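Local coordinates for adhesion and penetration protein autotransporter (Haemophilus influenzae, PDB 3SYJ) that promotes adherence of the bacterium to host cells and their invasion, self-associates in bacterial aggregation, and is probably a serine protease, at residues H551-Y559 / L570-T581; F473-G484 / N494-N505. One frame throughout, in Å; residues are numbered along the deposited sequence.

Contact 1 of 2, residues H551-Y559 / L570-T581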
loop_
_atom_site.group_PDB
_atom_site.type_symbol
_atom_site.label_atom_id
_atom_site.label_comp_id
_atom_site.label_asym_id
_atom_site.label_seq_id
_atom_site.Cartn_x
_atom_site.Cartn_y
_atom_site.Cartn_z
ATOM N N HIS A 551 26.097 -4.826 25.729
ATOM C CA HIS A 551 25.773 -5.444 24.450
ATOM C C HIS A 551 24.666 -6.508 24.548
ATOM O O HIS A 551 24.772 -7.479 25.301
ATOM C CB HIS A 551 27.039 -6.003 23.780
ATOM C CG HIS A 551 26.818 -6.466 22.371
ATOM N ND1 HIS A 551 26.293 -5.647 21.391
ATOM C CD2 HIS A 551 27.043 -7.664 21.775
ATOM C CE1 HIS A 551 26.204 -6.320 20.257
ATOM N NE2 HIS A 551 26.658 -7.544 20.461
ATOM N N ASN A 552 23.600 -6.316 23.782
ATOM C CA ASN A 552 22.544 -7.314 23.703
ATOM C C ASN A 552 22.803 -8.273 22.536
ATOM O O ASN A 552 22.242 -8.116 21.454
ATOM C CB ASN A 552 21.173 -6.638 23.578
ATOM C CG ASN A 552 20.018 -7.597 23.825
ATOM O OD1 ASN A 552 20.176 -8.615 24.497
ATOM N ND2 ASN A 552 18.848 -7.271 23.281
ATOM N N GLY A 553 23.664 -9.262 22.768
ATOM C CA GLY A 553 24.032 -10.220 21.738
ATOM C C GLY A 553 22.917 -11.193 21.407
ATOM O O GLY A 553 21.961 -11.327 22.173
ATOM N N ARG A 554 23.032 -11.862 20.263
ATOM C CA ARG A 554 21.984 -12.773 19.816
ATOM C C ARG A 554 21.728 -13.825 20.885
ATOM O O ARG A 554 22.656 -14.474 21.357
ATOM C CB ARG A 554 22.354 -13.480 18.503
ATOM C CG ARG A 554 22.900 -12.600 17.386
ATOM C CD ARG A 554 21.811 -12.077 16.453
ATOM N NE ARG A 554 20.735 -13.039 16.238
ATOM C CZ ARG A 554 19.530 -12.699 15.791
ATOM N NH1 ARG A 554 19.266 -11.427 15.518
ATOM N NH2 ARG A 554 18.587 -13.619 15.625
ATOM N N LEU A 555 20.463 -13.989 21.254
ATOM C CA LEU A 555 20.077 -15.004 22.223
ATOM C C LEU A 555 18.718 -15.600 21.844
ATOM O O LEU A 555 17.753 -14.873 21.625
ATOM C CB LEU A 555 20.051 -14.401 23.631
ATOM C CG LEU A 555 19.576 -15.259 24.807
ATOM C CD1 LEU A 555 20.473 -16.462 24.987
ATOM C CD2 LEU A 555 19.547 -14.425 26.078
ATOM N N ASN A 556 18.667 -16.925 21.735
ATOM C CA ASN A 556 17.422 -17.638 21.454
ATOM C C ASN A 556 16.966 -18.451 22.650
ATOM O O ASN A 556 17.787 -18.950 23.423
ATOM C CB ASN A 556 17.594 -18.573 20.265
ATOM C CG ASN A 556 18.100 -17.857 19.057
ATOM O OD1 ASN A 556 17.403 -17.019 18.494
ATOM N ND2 ASN A 556 19.328 -18.158 18.657
ATOM N N LEU A 557 15.651 -18.589 22.781
ATOM C CA LEU A 557 15.053 -19.350 23.865
ATOM C C LEU A 557 14.163 -20.463 23.312
ATOM O O LEU A 557 13.277 -20.211 22.494
ATOM C CB LEU A 557 14.232 -18.421 24.756
ATOM C CG LEU A 557 13.386 -19.106 25.823
ATOM C CD1 LEU A 557 14.285 -19.732 26.888
ATOM C CD2 LEU A 557 12.411 -18.110 26.423
ATOM N N ILE A 558 14.401 -21.691 23.760
ATOM C CA ILE A 558 13.608 -22.824 23.305
ATOM C C ILE A 558 12.924 -23.510 24.480
ATOM O O ILE A 558 13.590 -23.952 25.418
ATOM C CB ILE A 558 14.470 -23.883 22.589
ATOM C CG1 ILE A 558 15.175 -23.293 21.368
ATOM C CG2 ILE A 558 13.614 -25.054 22.157
ATOM C CD1 ILE A 558 16.458 -22.582 21.680
ATOM N N TYR A 559 11.595 -23.592 24.433
ATOM C CA TYR A 559 10.849 -24.379 25.402
ATOM C C TYR A 559 10.442 -25.705 24.762
ATOM O O TYR A 559 9.664 -25.739 23.811
ATOM C CB TYR A 559 9.621 -23.614 25.907
ATOM C CG TYR A 559 8.783 -24.396 26.892
ATOM C CD1 TYR A 559 9.366 -25.019 27.983
ATOM C CD2 TYR A 559 7.408 -24.511 26.733
ATOM C CE1 TYR A 559 8.613 -25.739 28.889
ATOM C CE2 TYR A 559 6.638 -25.229 27.635
ATOM C CZ TYR A 559 7.251 -25.843 28.714
ATOM O OH TYR A 559 6.503 -26.565 29.622
ATOM N N LEU A 570 6.506 -17.341 32.259
ATOM C CA LEU A 570 7.446 -16.229 32.217
ATOM C C LEU A 570 6.742 -14.978 32.730
ATOM O O LEU A 570 5.810 -14.474 32.096
ATOM C CB LEU A 570 7.960 -16.014 30.792
ATOM C CG LEU A 570 8.563 -17.269 30.159
ATOM C CD1 LEU A 570 8.845 -17.066 28.680
ATOM C CD2 LEU A 570 9.827 -17.668 30.898
ATOM N N SER A 571 7.174 -14.477 33.882
ATOM C CA SER A 571 6.471 -13.362 34.499
ATOM C C SER A 571 7.351 -12.130 34.610
ATOM O O SER A 571 6.955 -11.138 35.218
ATOM C CB SER A 571 5.949 -13.754 35.884
ATOM O OG SER A 571 7.030 -13.970 36.778
ATOM N N GLY A 572 8.544 -12.198 34.030
ATOM C CA GLY A 572 9.481 -11.090 34.101
ATOM C C GLY A 572 9.554 -10.315 32.799
ATOM O O GLY A 572 8.767 -9.399 32.563
ATOM N N GLY A 573 10.496 -10.679 31.938
ATOM C CA GLY A 573 10.607 -10.008 30.660
ATOM C C GLY A 573 11.575 -10.654 29.692
ATOM O O GLY A 573 12.452 -11.432 30.093
ATOM N N THR A 574 11.394 -10.341 28.410
ATOM C CA THR A 574 12.364 -10.693 27.382
ATOM C C THR A 574 12.708 -9.465 26.552
ATOM O O THR A 574 11.840 -8.650 26.241
ATOM C CB THR A 574 11.862 -11.795 26.414
ATOM O OG1 THR A 574 10.717 -11.328 25.688
ATOM C CG2 THR A 574 11.516 -13.071 27.161
ATOM N N ASN A 575 13.984 -9.337 26.207
ATOM C CA ASN A 575 14.421 -8.360 25.223
ATOM C C ASN A 575 15.366 -9.052 24.256
ATOM O O ASN A 575 16.553 -8.743 24.207
ATOM C CB ASN A 575 15.126 -7.187 25.896
ATOM C CG ASN A 575 15.374 -6.042 24.941
ATOM O OD1 ASN A 575 16.377 -5.332 25.043
ATOM N ND2 ASN A 575 14.460 -5.858 23.997
ATOM N N LEU A 576 14.833 -9.995 23.488
ATOM C CA LEU A 576 15.674 -10.917 22.738
ATOM C C LEU A 576 16.010 -10.475 21.334
ATOM O O LEU A 576 15.126 -10.234 20.515
ATOM C CB LEU A 576 15.032 -12.298 22.671
ATOM C CG LEU A 576 15.027 -13.073 23.982
ATOM C CD1 LEU A 576 14.179 -14.321 23.849
ATOM C CD2 LEU A 576 16.439 -13.418 24.381
ATOM N N LYS A 577 17.306 -10.392 21.062
ATOM C CA LYS A 577 17.790 -10.324 19.700
ATOM C C LYS A 577 17.889 -11.779 19.254
ATOM O O LYS A 577 18.949 -12.396 19.330
ATOM C CB LYS A 577 19.156 -9.654 19.666
ATOM C CG LYS A 577 19.250 -8.497 18.692
ATOM C CD LYS A 577 18.579 -7.246 19.255
ATOM C CE LYS A 577 18.582 -6.106 18.235
ATOM N NZ LYS A 577 18.424 -4.766 18.872
ATOM N N GLY A 578 16.759 -12.331 18.826
ATOM C CA GLY A 578 16.638 -13.749 18.570
ATOM C C GLY A 578 15.193 -14.165 18.733
ATOM O O GLY A 578 14.303 -13.319 18.830
ATOM N N ASP A 579 14.954 -15.470 18.779
ATOM C CA ASP A 579 13.599 -15.988 18.759
ATOM C C ASP A 579 13.246 -16.715 20.036
ATOM O O ASP A 579 14.126 -17.098 20.807
ATOM C CB ASP A 579 13.435 -16.980 17.611
ATOM C CG ASP A 579 13.650 -16.354 16.263
ATOM O OD1 ASP A 579 13.545 -15.115 16.154
ATOM O OD2 ASP A 579 13.920 -17.110 15.309
ATOM N N ILE A 580 11.946 -16.910 20.234
ATOM C CA ILE A 580 11.437 -17.831 21.236
ATOM C C ILE A 580 10.693 -18.931 20.491
ATOM O O ILE A 580 9.795 -18.654 19.684
ATOM C CB ILE A 580 10.481 -17.140 22.240
ATOM C CG1 ILE A 580 11.224 -16.077 23.049
ATOM C CG2 ILE A 580 9.858 -18.158 23.183
ATOM C CD1 ILE A 580 10.331 -15.302 24.002
ATOM N N THR A 581 11.082 -20.173 20.764
ATOM C CA THR A 581 10.512 -21.347 20.108
ATOM C C THR A 581 9.828 -22.283 21.099
ATOM O O THR A 581 10.398 -22.637 22.131
ATOM C CB THR A 581 11.610 -22.141 19.369
ATOM O OG1 THR A 581 12.196 -21.306 18.364
ATOM C CG2 THR A 581 11.031 -23.408 18.725
HETATM O O HOH W 1 19.199 -10.869 22.975
HETATM O O HOH W 2 18.230 -4.429 21.556
HETATM O O HOH W 3 15.736 -14.199 14.629
HETATM O O HOH W 4 14.169 -19.761 19.385
#
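Leu557 and Ile580 pair side by side on two parallel strands, 555-559 and 579-581, whose short axes lie 11° apart. CD2 of Leu557 rests against CG1 of Ile580 at 4.1 Å, both side chains pointing the same way into the interior, where CD1 of Leu576 reaches CB of Leu557. Farther back, CD2 of Leu576 wedges against CG of Leu555 at 3.7 Å; CG of Leu555 stands opposite the backbone N (chi1 176°), which sets CG and CD2 against that methyl. Backbone bonds from Leu557 N to Asp579 O, Thr581 N to Leu557 O and Tyr559 N to Thr581 O close this tight part.

The other side is polar and watery. Asn556 turns its OD1 back to the strand, where it takes the N-H of Asp579 at 2.9 Å in the carbonyl plane, on a lone pair, just before the main-chain bonds of the two strands take over. The bent chain of Arg554 lays one face of its guanidinium over Lys577 O, 3.5 Å below the plane's centre. A water in the guanidinium plane links NH2 of Arg554 to OD1 of Asp579; Arg554 also forms a salt bridge with Glu630, and Asp579 OD1 a hydrogen bond with Asn631. Lys577, at the centre of an inverse gamma turn, sends NZ to another water.

Apart from this open side, the buried amide of Asn552 at the turn donates from ND2 to Asn575 O (2.9 Å, 162° at the hydrogen), with the acceptor close to the amide plane.

This is the stacking of successive rungs of a right-handed beta-helix. Strand 510-514 pairs with the other edge of 555-559, strand 631-634 continues beyond 579-582, and Phe543 and Phe589 pack into the leucine and isoleucine interior; Gln915 of the second subunit bonds to Asn552 N.

Contact 2 of 2, residues F473-G484 / N494-N505; sequences FGFRGGRLDLNG and NTDEGAMIVNHN
OD1 of Asp481 is gripped from opposite faces of its carboxylate plane by two backbone N-H groups: His504 N at 2.7 Å, with a nearly straight bond (175°), and Asn483 N at 3.0 Å, which makes an Asx turn. CG of Asp481 is anti to the backbone N, next to the main-chain carbonyl carbon (chi1 172°), which carries the carboxylate across to the neighbouring strand, while OD2 passes 3.6 Å from CB of His504. The two bonds fix the rotation of the carboxylate and would probably favour its charged form. In the same bend, Asn505 ND2 donates to Asn483 OD1 from above the carbonyl plane, and Asn503 OD1 accepts from Asn505 N in a further Asx turn; Asn503 ND2 bonds to Arg554 O, and Asn505 OD1 to Thr507 N.

At the other end Asp496 divides the work between its two oxygens. OD2 takes Arg476 N on its syn lone pair at 2.7 Å, OD1 accepts Gly498 N in an Asx turn, and a water lies within hydrogen-bonding distance of OD1 and Gly474 O. Between these ends, strands 478-481 and 499-502 run parallel in register, Leu480 N bonding to Met500 O and Val502 N to Leu480 O. Inward, CB of Ala499 sits over the face of the Phe473 ring, 3.9 Å from its centroid, in a CH-pi contact; Phe473 CZ meets CG1 of Ile501 at 3.7 Å, and CD1 of Leu482 packs on Ile501 CG2. On the outer side Arg479 and Met500 lie alongside each other, the guanidinium being paired with Glu545, which also bonds to His504.

These are consecutive rungs of the passenger's beta-helix. Strand 455-460 flanks 478-481, strand 542-543 pairs with 499-502, Tyr539 and Val512 cover the interior side chains, and Asp50 forms a salt bridge with Arg476.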
loop_
_atom_site.group_PDB
_atom_site.type_symbol
_atom_site.label_atom_id
_atom_site.label_comp_id
_atom_site.label_asym_id
_atom_site.label_seq_id
_atom_site.Cartn_x
_atom_site.Cartn_y
_atom_site.Cartn_z
ATOM N N PHE A 473 19.637 -18.246 40.603
ATOM C CA PHE A 473 19.526 -16.824 40.883
ATOM C C PHE A 473 18.828 -16.654 42.236
ATOM O O PHE A 473 17.620 -16.868 42.367
ATOM C CB PHE A 473 18.739 -16.112 39.782
ATOM C CG PHE A 473 19.328 -16.279 38.408
ATOM C CD1 PHE A 473 20.188 -15.330 37.889
ATOM C CD2 PHE A 473 19.021 -17.392 37.637
ATOM C CE1 PHE A 473 20.731 -15.487 36.619
ATOM C CE2 PHE A 473 19.562 -17.552 36.371
ATOM C CZ PHE A 473 20.416 -16.601 35.863
ATOM N N GLY A 474 19.598 -16.283 43.251
ATOM C CA GLY A 474 19.033 -16.061 44.565
ATOM C C GLY A 474 18.417 -14.682 44.690
ATOM O O GLY A 474 18.009 -14.083 43.698
ATOM N N PHE A 475 18.354 -14.191 45.923
ATOM C CA PHE A 475 17.809 -12.876 46.249
ATOM C C PHE A 475 18.407 -11.799 45.365
ATOM O O PHE A 475 19.605 -11.532 45.439
ATOM C CB PHE A 475 18.116 -12.560 47.713
ATOM C CG PHE A 475 17.670 -11.199 48.164
ATOM C CD1 PHE A 475 16.333 -10.946 48.419
ATOM C CD2 PHE A 475 18.594 -10.182 48.389
ATOM C CE1 PHE A 475 15.916 -9.697 48.860
ATOM C CE2 PHE A 475 18.185 -8.922 48.833
ATOM C CZ PHE A 475 16.844 -8.682 49.071
ATOM N N ARG A 476 17.563 -11.200 44.526
ATOM C CA ARG A 476 17.930 -10.100 43.615
ATOM C C ARG A 476 18.800 -10.509 42.411
ATOM O O ARG A 476 19.140 -9.683 41.564
ATOM C CB ARG A 476 18.513 -8.907 44.376
ATOM C CG ARG A 476 17.455 -8.153 45.159
ATOM C CD ARG A 476 18.059 -7.018 45.953
ATOM N NE ARG A 476 17.062 -6.405 46.820
ATOM C CZ ARG A 476 17.338 -5.480 47.732
ATOM N NH1 ARG A 476 18.588 -5.060 47.903
ATOM N NH2 ARG A 476 16.363 -4.976 48.473
ATOM N N GLY A 477 19.124 -11.794 42.337
ATOM C CA GLY A 477 19.758 -12.359 41.160
ATOM C C GLY A 477 21.004 -11.629 40.713
ATOM O O GLY A 477 21.794 -11.170 41.539
ATOM N N GLY A 478 21.148 -11.515 39.394
ATOM C CA GLY A 478 22.358 -11.033 38.748
ATOM C C GLY A 478 22.384 -11.502 37.297
ATOM O O GLY A 478 21.376 -12.012 36.794
ATOM N N ARG A 479 23.526 -11.349 36.628
ATOM C CA ARG A 479 23.612 -11.665 35.194
ATOM C C ARG A 479 24.359 -12.952 34.924
ATOM O O ARG A 479 25.503 -13.115 35.341
ATOM C CB ARG A 479 24.269 -10.521 34.402
ATOM C CG ARG A 479 23.331 -9.370 34.066
ATOM C CD ARG A 479 24.053 -8.172 33.447
ATOM N NE ARG A 479 23.552 -6.916 34.005
ATOM C CZ ARG A 479 22.375 -6.382 33.699
ATOM N NH1 ARG A 479 21.582 -6.984 32.829
ATOM N NH2 ARG A 479 21.987 -5.247 34.251
ATOM N N LEU A 480 23.701 -13.871 34.237
ATOM C CA LEU A 480 24.376 -15.022 33.668
ATOM C C LEU A 480 24.626 -14.680 32.205
ATOM O O LEU A 480 23.692 -14.640 31.400
ATOM C CB LEU A 480 23.519 -16.285 33.790
ATOM C CG LEU A 480 24.021 -17.503 33.008
ATOM C CD1 LEU A 480 25.441 -17.857 33.419
ATOM C CD2 LEU A 480 23.096 -18.715 33.164
ATOM N N ASP A 481 25.883 -14.388 31.878
ATOM C CA ASP A 481 26.274 -14.053 30.510
ATOM C C ASP A 481 26.798 -15.294 29.800
ATOM O O ASP A 481 27.925 -15.729 30.035
ATOM C CB ASP A 481 27.333 -12.939 30.498
ATOM C CG ASP A 481 27.918 -12.700 29.109
ATOM O OD1 ASP A 481 27.225 -12.973 28.105
ATOM O OD2 ASP A 481 29.076 -12.233 29.021
ATOM N N LEU A 482 25.960 -15.853 28.932
ATOM C CA LEU A 482 26.279 -17.065 28.193
ATOM C C LEU A 482 27.481 -16.889 27.266
ATOM O O LEU A 482 28.105 -17.868 26.848
ATOM C CB LEU A 482 25.064 -17.498 27.380
ATOM C CG LEU A 482 23.813 -17.761 28.214
ATOM C CD1 LEU A 482 22.722 -18.233 27.304
ATOM C CD2 LEU A 482 24.117 -18.799 29.279
ATOM N N ASN A 483 27.785 -15.638 26.931
ATOM C CA ASN A 483 28.973 -15.325 26.158
ATOM C C ASN A 483 29.169 -16.283 24.995
ATOM O O ASN A 483 30.251 -16.845 24.823
ATOM C CB ASN A 483 30.200 -15.351 27.065
ATOM C CG ASN A 483 31.470 -14.918 26.349
ATOM O OD1 ASN A 483 31.416 -14.194 25.353
ATOM N ND2 ASN A 483 32.619 -15.362 26.855
ATOM N N GLY A 484 28.110 -16.483 24.213
ATOM C CA GLY A 484 28.185 -17.281 23.004
ATOM C C GLY A 484 28.036 -18.771 23.212
ATOM O O GLY A 484 28.173 -19.551 22.272
ATOM N N ASN A 494 15.298 -19.659 40.330
ATOM C CA ASN A 494 15.296 -18.214 40.363
ATOM C C ASN A 494 14.314 -17.758 41.422
ATOM O O ASN A 494 13.328 -18.440 41.690
ATOM C CB ASN A 494 14.922 -17.639 38.993
ATOM C CG ASN A 494 13.494 -17.955 38.600
ATOM O OD1 ASN A 494 13.161 -19.105 38.299
ATOM N ND2 ASN A 494 12.641 -16.936 38.592
ATOM N N THR A 495 14.605 -16.606 42.018
ATOM C CA THR A 495 13.818 -16.050 43.115
ATOM C C THR A 495 12.947 -14.863 42.691
ATOM O O THR A 495 11.821 -14.722 43.172
ATOM C CB THR A 495 14.730 -15.600 44.291
ATOM O OG1 THR A 495 15.180 -16.747 45.019
ATOM C CG2 THR A 495 13.972 -14.691 45.244
ATOM N N ASP A 496 13.463 -14.015 41.797
ATOM C CA ASP A 496 12.791 -12.750 41.470
ATOM C C ASP A 496 13.217 -12.189 40.113
ATOM O O ASP A 496 13.868 -12.883 39.333
ATOM C CB ASP A 496 13.034 -11.720 42.582
ATOM C CG ASP A 496 14.505 -11.534 42.894
ATOM O OD1 ASP A 496 15.304 -11.457 41.941
ATOM O OD2 ASP A 496 14.862 -11.460 44.091
ATOM N N GLU A 497 12.851 -10.937 39.833
ATOM C CA GLU A 497 13.143 -10.333 38.531
ATOM C C GLU A 497 14.591 -9.873 38.384
ATOM O O GLU A 497 14.998 -9.441 37.313
ATOM C CB GLU A 497 12.169 -9.201 38.196
ATOM C CG GLU A 497 11.697 -8.413 39.402
ATOM C CD GLU A 497 10.717 -7.308 39.041
ATOM O OE1 GLU A 497 10.869 -6.692 37.962
ATOM O OE2 GLU A 497 9.797 -7.052 39.849
ATOM N N GLY A 498 15.367 -9.980 39.454
ATOM C CA GLY A 498 16.795 -9.753 39.376
ATOM C C GLY A 498 17.506 -10.790 38.519
ATOM O O GLY A 498 18.633 -10.579 38.068
ATOM N N ALA A 499 16.858 -11.927 38.290
ATOM C CA ALA A 499 17.452 -12.969 37.463
ATOM C C ALA A 499 17.555 -12.515 36.006
ATOM O O ALA A 499 16.552 -12.162 35.389
ATOM C CB ALA A 499 16.641 -14.243 37.562
ATOM N N MET A 500 18.763 -12.526 35.449
ATOM C CA MET A 500 18.944 -12.168 34.043
ATOM C C MET A 500 19.822 -13.148 33.302
ATOM O O MET A 500 20.942 -13.451 33.722
ATOM C CB MET A 500 19.511 -10.759 33.894
ATOM C CG MET A 500 18.583 -9.683 34.406
ATOM S SD MET A 500 19.260 -8.016 34.337
ATOM C CE MET A 500 18.068 -7.179 35.381
ATOM N N ILE A 501 19.304 -13.652 32.190
ATOM C CA ILE A 501 20.107 -14.461 31.294
ATOM C C ILE A 501 20.364 -13.672 30.026
ATOM O O ILE A 501 19.425 -13.259 29.347
ATOM C CB ILE A 501 19.442 -15.794 31.002
ATOM C CG1 ILE A 501 19.205 -16.527 32.329
ATOM C CG2 ILE A 501 20.293 -16.619 30.031
ATOM C CD1 ILE A 501 18.910 -17.993 32.173
ATOM N N VAL A 502 21.640 -13.443 29.728
ATOM C CA VAL A 502 22.030 -12.577 28.615
ATOM C C VAL A 502 23.174 -13.179 27.794
ATOM O O VAL A 502 23.751 -14.202 28.166
ATOM C CB VAL A 502 22.459 -11.162 29.108
ATOM C CG1 VAL A 502 21.369 -10.539 29.990
ATOM C CG2 VAL A 502 23.785 -11.224 29.852
ATOM N N ASN A 503 23.476 -12.545 26.666
ATOM C CA ASN A 503 24.641 -12.897 25.859
ATOM C C ASN A 503 25.337 -11.627 25.421
ATOM O O ASN A 503 24.879 -10.956 24.500
ATOM C CB ASN A 503 24.247 -13.724 24.632
ATOM C CG ASN A 503 25.437 -14.043 23.737
ATOM O OD1 ASN A 503 26.580 -14.040 24.192
ATOM N ND2 ASN A 503 25.170 -14.330 22.464
ATOM N N HIS A 504 26.436 -11.291 26.085
ATOM C CA HIS A 504 27.159 -10.071 25.752
ATOM C C HIS A 504 28.119 -10.253 24.585
ATOM O O HIS A 504 28.808 -9.316 24.199
ATOM C CB HIS A 504 27.917 -9.536 26.967
ATOM C CG HIS A 504 27.029 -8.930 28.007
ATOM N ND1 HIS A 504 27.402 -8.809 29.329
ATOM C CD2 HIS A 504 25.775 -8.426 27.921
ATOM C CE1 HIS A 504 26.419 -8.243 30.007
ATOM N NE2 HIS A 504 25.420 -8.005 29.179
ATOM N N ASN A 505 28.169 -11.461 24.034
ATOM C CA ASN A 505 29.061 -11.729 22.914
ATOM C C ASN A 505 28.503 -11.138 21.624
ATOM O O ASN A 505 27.384 -11.451 21.210
ATOM C CB ASN A 505 29.331 -13.227 22.772
ATOM C CG ASN A 505 30.548 -13.523 21.905
ATOM O OD1 ASN A 505 30.600 -13.153 20.727
ATOM N ND2 ASN A 505 31.524 -14.215 22.479
HETATM O O HOH W 5 16.480 -14.018 41.424
#

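Overall arrangement
Contacts 1 and 2 follow one another along the chain and along the beta-helix, their centres about 12 Å apart. They touch directly: the side-chain ND2 of Asn503 in contact 2 probably donates to Arg554 O in contact 1 at 2.8 Å, so the bend after strand 499-502 is tied to the chain leading into strand 555-559, one rung on. Inside, Leu555 CD1 packs on Leu482 CD1 at 3.7 Å, making the apolar filling continuous between them. Glu545 also spans the pair, meeting Arg479 and His504 in contact 2 and, through its backbone N, Asn552 in contact 1. Both contacts lie away from Ser218, the probable catalytic serine; only contact 1 touches the second subunit.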